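Side-chain contacts in nucleoside-diphosphate sugar epimerase (SulA family) (Corynebacterium glutamicum, PDB 3OH8), which probably binds a nicotinamide dinucleotide and epimerises nucleotide-linked sugars, though its exact substrate is uncertain: residues 14-19 against 103-108; 93-98 against 493-498. All coordinates share one frame; numbering follows the deposited sequence.

Overall arrangement
Contact 1 (14-19 against 103-108) and contact 2 (93-98 against 493-498) lie on the two faces of one seven-stranded antiparallel sheet, their centres about 10 Å apart. Strands 91-99 and 102-110 follow each other in the chain and pair side by side; probable hydrogen bonds run from Val93 N to Ser108 O (2.7 Å) and from Thr106 N to Asn95 O (2.8 Å). Thr103 and Ile105 face helix 13-21, whereas Val93 and Asn95 face helix 488-511. The mixed sheet built mainly of parallel strands, which includes 149-153 and carries the nucleotide-binding type of fold, is a separate one; both contacts join helices to the antiparallel sheet.

Contact 1 of 2, residues 14-19 against 103-108; sequences EMVWDW and TLITDS
The hydroxyl of Thr103, whose OG1 donates a hydrogen bond to the carbonyl oxygen of Phe11, also presses against a methyl of Val16: Val16 CG2 lies 3.4 Å from Thr103 OG1. The oxygen is thus buried beside a hydrocarbon neighbour without losing its polar partner, and the bond ties the strand to the chain just ahead of helix 13-21. Threonine suits the place because one beta-branched side chain gives both a hydroxyl for Phe11 and a carbon for packing; Thr103 CB is 3.9 Å from Val16 CG2. With chi1 at -56° the hydroxyl stands beside the backbone N, which turns it toward Val16.

Val16 divides its work between its two branches. CG2 meets Thr103 tip to tip, while CG1, placed anti to the backbone N (chi1 177°), points its end at the extended tip of Ile105, with Val16 CG1 3.9 Å from Ile105 CD1. A short branched residue fits here, since the backbones come fairly close, Val16 CA lying 7.3 Å from Thr103 CA. Ile105 is two residues along the strand and faces the same way as Thr103; its longer chain, extended through CG1, brings CD1 to the valine and also touches Leu129 of helix 119-139.

Beyond these three residues, Val16 packs on Ile9 and Phe96 as well, so the valine sits over three adjoining strands. Trp17 sets its ring edge-to-face with that of Phe96. Two short helices, 13-21 and 25-29, after the first strand and a long helix 119-139 after the last, with 13-21 and 119-139 meeting this face of a seven-stranded antiparallel sheet of order 1-7-6-5-4-3-2, are characteristic of the helix-grip fold of Bet v 1-like and START-like proteins.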
loop_
_atom_site.group_PDB
_atom_site.type_symbol
_atom_site.label_atom_id
_atom_site.label_comp_id
_atom_site.label_asym_id
_atom_site.label_seq_id
_atom_site.Cartn_x
_atom_site.Cartn_y
_atom_site.Cartn_z
ATOM N N GLU A 14 -19.854 -9.822 8.108
ATOM C CA GLU A 14 -20.125 -10.067 6.696
ATOM C C GLU A 14 -19.211 -9.221 5.786
ATOM O O GLU A 14 -18.700 -9.706 4.777
ATOM C CB GLU A 14 -21.600 -9.797 6.403
ATOM C CG GLU A 14 -22.015 -10.010 4.966
ATOM C CD GLU A 14 -23.434 -9.527 4.709
ATOM O OE1 GLU A 14 -24.247 -9.535 5.657
ATOM O OE2 GLU A 14 -23.735 -9.133 3.562
HETATM N N MSE A 15 -19.012 -7.957 6.139
HETATM C CA MSE A 15 -18.121 -7.079 5.372
HETATM C C MSE A 15 -16.668 -7.536 5.511
HETATM O O MSE A 15 -15.908 -7.573 4.534
HETATM C CB MSE A 15 -18.278 -5.619 5.840
HETATM C CG MSE A 15 -17.233 -4.602 5.283
HETATM SE SE MSE A 15 -17.509 -2.892 5.871
HETATM C CE MSE A 15 -19.282 -2.733 5.607
ATOM N N VAL A 16 -16.266 -7.859 6.732
ATOM C CA VAL A 16 -14.880 -8.264 6.972
ATOM C C VAL A 16 -14.540 -9.559 6.241
ATOM O O VAL A 16 -13.509 -9.660 5.569
ATOM C CB VAL A 16 -14.597 -8.421 8.475
ATOM C CG1 VAL A 16 -13.179 -8.916 8.705
ATOM C CG2 VAL A 16 -14.824 -7.097 9.187
ATOM N N TRP A 17 -15.421 -10.546 6.352
ATOM C CA TRP A 17 -15.238 -11.806 5.642
ATOM C C TRP A 17 -15.141 -11.554 4.146
ATOM O O TRP A 17 -14.223 -12.034 3.456
ATOM C CB TRP A 17 -16.421 -12.732 5.920
ATOM C CG TRP A 17 -16.375 -13.967 5.093
ATOM C CD1 TRP A 17 -17.000 -14.182 3.897
ATOM C CD2 TRP A 17 -15.635 -15.155 5.385
ATOM N NE1 TRP A 17 -16.701 -15.443 3.430
ATOM C CE2 TRP A 17 -15.865 -16.059 4.327
ATOM C CE3 TRP A 17 -14.797 -15.542 6.437
ATOM C CZ2 TRP A 17 -15.290 -17.327 4.294
ATOM C CZ3 TRP A 17 -14.228 -16.808 6.405
ATOM C CH2 TRP A 17 -14.483 -17.686 5.342
ATOM N N ASP A 18 -16.107 -10.793 3.651
ATOM C CA ASP A 18 -16.190 -10.466 2.241
ATOM C C ASP A 18 -14.865 -9.920 1.721
ATOM O O ASP A 18 -14.403 -10.289 0.642
ATOM C CB ASP A 18 -17.249 -9.394 2.057
ATOM C CG ASP A 18 -18.123 -9.656 0.877
ATOM O OD1 ASP A 18 -19.223 -10.210 1.099
ATOM O OD2 ASP A 18 -17.705 -9.313 -0.257
ATOM N N TRP A 19 -14.264 -9.027 2.497
ATOM C CA TRP A 19 -13.005 -8.380 2.102
ATOM C C TRP A 19 -11.898 -9.413 1.846
ATOM O O TRP A 19 -11.100 -9.282 0.900
ATOM C CB TRP A 19 -12.604 -7.378 3.190
ATOM C CG TRP A 19 -11.369 -6.552 2.898
ATOM C CD1 TRP A 19 -11.323 -5.283 2.395
ATOM C CD2 TRP A 19 -10.012 -6.947 3.127
ATOM N NE1 TRP A 19 -10.010 -4.863 2.289
ATOM C CE2 TRP A 19 -9.192 -5.866 2.730
ATOM C CE3 TRP A 19 -9.413 -8.116 3.615
ATOM C CZ2 TRP A 19 -7.800 -5.923 2.821
ATOM C CZ3 TRP A 19 -8.036 -8.170 3.703
ATOM C CH2 TRP A 19 -7.241 -7.079 3.307
ATOM N N THR A 103 -16.407 -7.216 14.464
ATOM C CA THR A 103 -15.844 -8.532 14.192
ATOM C C THR A 103 -14.654 -8.794 15.106
ATOM O O THR A 103 -13.835 -7.910 15.334
ATOM C CB THR A 103 -15.410 -8.673 12.706
ATOM O OG1 THR A 103 -16.528 -8.395 11.858
ATOM C CG2 THR A 103 -14.896 -10.105 12.406
ATOM N N LEU A 104 -14.594 -9.990 15.677
ATOM C CA LEU A 104 -13.438 -10.390 16.462
ATOM C C LEU A 104 -12.734 -11.466 15.665
ATOM O O LEU A 104 -13.308 -12.532 15.414
ATOM C CB LEU A 104 -13.847 -10.954 17.829
ATOM C CG LEU A 104 -12.657 -11.484 18.651
ATOM C CD1 LEU A 104 -11.687 -10.360 18.999
ATOM C CD2 LEU A 104 -13.136 -12.194 19.905
ATOM N N ILE A 105 -11.509 -11.177 15.235
ATOM C CA ILE A 105 -10.731 -12.137 14.468
ATOM C C ILE A 105 -9.746 -12.828 15.385
ATOM O O ILE A 105 -9.013 -12.179 16.140
ATOM C CB ILE A 105 -9.958 -11.444 13.306
ATOM C CG1 ILE A 105 -10.953 -10.847 12.310
ATOM C CG2 ILE A 105 -9.066 -12.445 12.596
ATOM C CD1 ILE A 105 -10.323 -9.998 11.202
ATOM N N THR A 106 -9.735 -14.154 15.336
ATOM C CA THR A 106 -8.694 -14.885 16.032
ATOM C C THR A 106 -7.819 -15.594 15.017
ATOM O O THR A 106 -8.311 -16.346 14.173
ATOM C CB THR A 106 -9.266 -15.916 17.023
ATOM O OG1 THR A 106 -10.138 -15.253 17.947
ATOM C CG2 THR A 106 -8.116 -16.602 17.791
ATOM N N ASP A 107 -6.521 -15.330 15.090
ATOM C CA ASP A 107 -5.558 -16.056 14.275
ATOM C C ASP A 107 -4.876 -17.082 15.152
ATOM O O ASP A 107 -4.393 -16.760 16.239
ATOM C CB ASP A 107 -4.494 -15.118 13.716
ATOM C CG ASP A 107 -5.055 -14.149 12.710
ATOM O OD1 ASP A 107 -5.365 -14.579 11.578
ATOM O OD2 ASP A 107 -5.197 -12.966 13.065
ATOM N N SER A 108 -4.833 -18.315 14.673
ATOM C CA SER A 108 -4.108 -19.362 15.370
ATOM C C SER A 108 -3.169 -20.030 14.375
ATOM O O SER A 108 -3.612 -20.672 13.425
ATOM C CB SER A 108 -5.082 -20.386 15.965
ATOM O OG SER A 108 -4.379 -21.426 16.621
#

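Contact 2 of 2, residues 93-98 against 493-498; sequences VHNFVD and QSILSS
Strand 93-98 and helix segment 493-498 pass closest at Asn95 and Ile495, whose CA atoms are 8.0 Å apart, and no hydrogen bond joins the two. This is helix-on-sheet packing: helix 488-511, near the C-terminal end of the chain, covers the face of the antiparallel sheet turned away from helix 13-21. Val93 and Asn95 direct their side chains at the helix, while His94 and Phe96 between and beyond them serve the other face, His94 bonding through NE2 to Asp77.

Within 493-498, Ile495 alone touches the strand, and its beta branching lets it meet two residues at once; Val491 and Ile499, a turn to either side, reach Val93 and Asn95 respectively. Its chain runs extended through CG1 (chi2 172°) to Val93, the two side chains crossing at about a right angle. Both are compact and purely apolar, as befits a buried interface. Ile495 also touches Arg74 and Ser108 on the flanking strands, so it spans three strands of the sheet. Ser498 OG shares a hydrogen bond with Ser6 OG. Ile495 CD1 rests 3.9 Å from Val93 CG1. The other branch crosses Asn95 obliquely, Ile495 CG2 lying 4.1 Å from the amide carbon Asn95 CG.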
loop_
_atom_site.group_PDB
_atom_site.type_symbol
_atom_site.label_atom_id
_atom_site.label_comp_id
_atom_site.label_asym_id
_atom_site.label_seq_id
_atom_site.Cartn_x
_atom_site.Cartn_y
_atom_site.Cartn_z
ATOM N N VAL A 93 -4.978 -20.788 11.052
ATOM C CA VAL A 93 -6.430 -20.720 11.118
ATOM C C VAL A 93 -6.883 -19.264 11.319
ATOM O O VAL A 93 -6.392 -18.570 12.212
ATOM C CB VAL A 93 -6.993 -21.586 12.273
ATOM C CG1 VAL A 93 -8.512 -21.453 12.339
ATOM C CG2 VAL A 93 -6.585 -23.051 12.101
ATOM N N HIS A 94 -7.815 -18.817 10.477
ATOM C CA HIS A 94 -8.373 -17.465 10.551
ATOM C C HIS A 94 -9.827 -17.603 10.979
ATOM O O HIS A 94 -10.650 -18.095 10.210
ATOM C CB HIS A 94 -8.365 -16.769 9.179
ATOM C CG HIS A 94 -7.052 -16.804 8.466
ATOM N ND1 HIS A 94 -6.285 -15.678 8.241
ATOM C CD2 HIS A 94 -6.384 -17.831 7.869
ATOM C CE1 HIS A 94 -5.201 -16.008 7.559
ATOM N NE2 HIS A 94 -5.238 -17.305 7.325
ATOM N N ASN A 95 -10.139 -17.157 12.189
ATOM C CA ASN A 95 -11.486 -17.303 12.749
ATOM C C ASN A 95 -12.172 -15.949 12.918
ATOM O O ASN A 95 -11.563 -14.994 13.405
ATOM C CB ASN A 95 -11.409 -18.008 14.099
ATOM C CG ASN A 95 -12.748 -18.565 14.550
ATOM O OD1 ASN A 95 -13.421 -17.992 15.415
ATOM N ND2 ASN A 95 -13.136 -19.689 13.974
ATOM N N PHE A 96 -13.442 -15.874 12.527
ATOM C CA PHE A 96 -14.198 -14.624 12.563
ATOM C C PHE A 96 -15.478 -14.803 13.379
ATOM O O PHE A 96 -16.337 -15.595 12.997
ATOM C CB PHE A 96 -14.617 -14.234 11.147
ATOM C CG PHE A 96 -13.467 -14.038 10.188
ATOM C CD1 PHE A 96 -12.817 -15.131 9.630
ATOM C CD2 PHE A 96 -13.069 -12.762 9.822
ATOM C CE1 PHE A 96 -11.776 -14.952 8.721
ATOM C CE2 PHE A 96 -12.030 -12.573 8.926
ATOM C CZ PHE A 96 -11.377 -13.669 8.378
ATOM N N VAL A 97 -15.630 -14.076 14.479
ATOM C CA VAL A 97 -16.919 -14.100 15.180
ATOM C C VAL A 97 -17.547 -12.720 15.295
ATOM O O VAL A 97 -16.863 -11.711 15.162
ATOM C CB VAL A 97 -16.839 -14.751 16.582
ATOM C CG1 VAL A 97 -16.504 -16.237 16.454
ATOM C CG2 VAL A 97 -15.839 -14.031 17.464
ATOM N N ASP A 98 -18.861 -12.683 15.522
ATOM C CA ASP A 98 -19.546 -11.426 15.793
ATOM C C ASP A 98 -19.139 -10.928 17.161
ATOM O O ASP A 98 -18.966 -11.714 18.097
ATOM C CB ASP A 98 -21.059 -11.600 15.716
ATOM C CG ASP A 98 -21.523 -11.947 14.328
ATOM O OD1 ASP A 98 -21.003 -11.343 13.356
ATOM O OD2 ASP A 98 -22.394 -12.835 14.199
ATOM N N GLN A 493 -9.325 -25.239 21.334
ATOM C CA GLN A 493 -9.274 -24.729 22.697
ATOM C C GLN A 493 -8.547 -23.387 22.766
ATOM O O GLN A 493 -8.985 -22.472 23.470
ATOM C CB GLN A 493 -8.624 -25.749 23.641
ATOM C CG GLN A 493 -9.481 -26.990 23.853
ATOM C CD GLN A 493 -10.876 -26.638 24.334
ATOM O OE1 GLN A 493 -11.037 -26.014 25.384
ATOM N NE2 GLN A 493 -11.891 -27.021 23.561
ATOM N N SER A 494 -7.428 -23.272 22.051
ATOM C CA SER A 494 -6.679 -22.019 22.039
ATOM C C SER A 494 -7.540 -20.883 21.515
ATOM O O SER A 494 -7.528 -19.774 22.050
ATOM C CB SER A 494 -5.406 -22.130 21.190
ATOM O OG SER A 494 -4.412 -22.875 21.866
ATOM N N ILE A 495 -8.274 -21.158 20.447
ATOM C CA ILE A 495 -9.118 -20.141 19.829
ATOM C C ILE A 495 -10.244 -19.723 20.777
ATOM O O ILE A 495 -10.444 -18.529 21.042
ATOM C CB ILE A 495 -9.690 -20.653 18.501
ATOM C CG1 ILE A 495 -8.566 -20.765 17.463
ATOM C CG2 ILE A 495 -10.830 -19.750 18.009
ATOM C CD1 ILE A 495 -8.972 -21.444 16.178
ATOM N N LEU A 496 -10.969 -20.708 21.305
ATOM C CA LEU A 496 -12.043 -20.419 22.253
ATOM C C LEU A 496 -11.522 -19.603 23.428
ATOM O O LEU A 496 -12.139 -18.623 23.846
ATOM C CB LEU A 496 -12.688 -21.715 22.753
ATOM C CG LEU A 496 -13.773 -22.328 21.856
ATOM C CD1 LEU A 496 -13.413 -22.250 20.373
ATOM C CD2 LEU A 496 -14.063 -23.770 22.271
ATOM N N SER A 497 -10.374 -20.013 23.956
ATOM C CA SER A 497 -9.766 -19.309 25.072
ATOM C C SER A 497 -9.395 -17.867 24.712
ATOM O O SER A 497 -9.571 -16.953 25.517
ATOM C CB SER A 497 -8.534 -20.061 25.572
ATOM O OG SER A 497 -7.957 -19.371 26.663
ATOM N N SER A 498 -8.887 -17.667 23.499
ATOM C CA SER A 498 -8.492 -16.332 23.067
ATOM C C SER A 498 -9.716 -15.414 22.964
ATOM O O SER A 498 -9.655 -14.232 23.318
ATOM C CB SER A 498 -7.721 -16.401 21.737
ATOM O OG SER A 498 -7.278 -15.106 21.354
#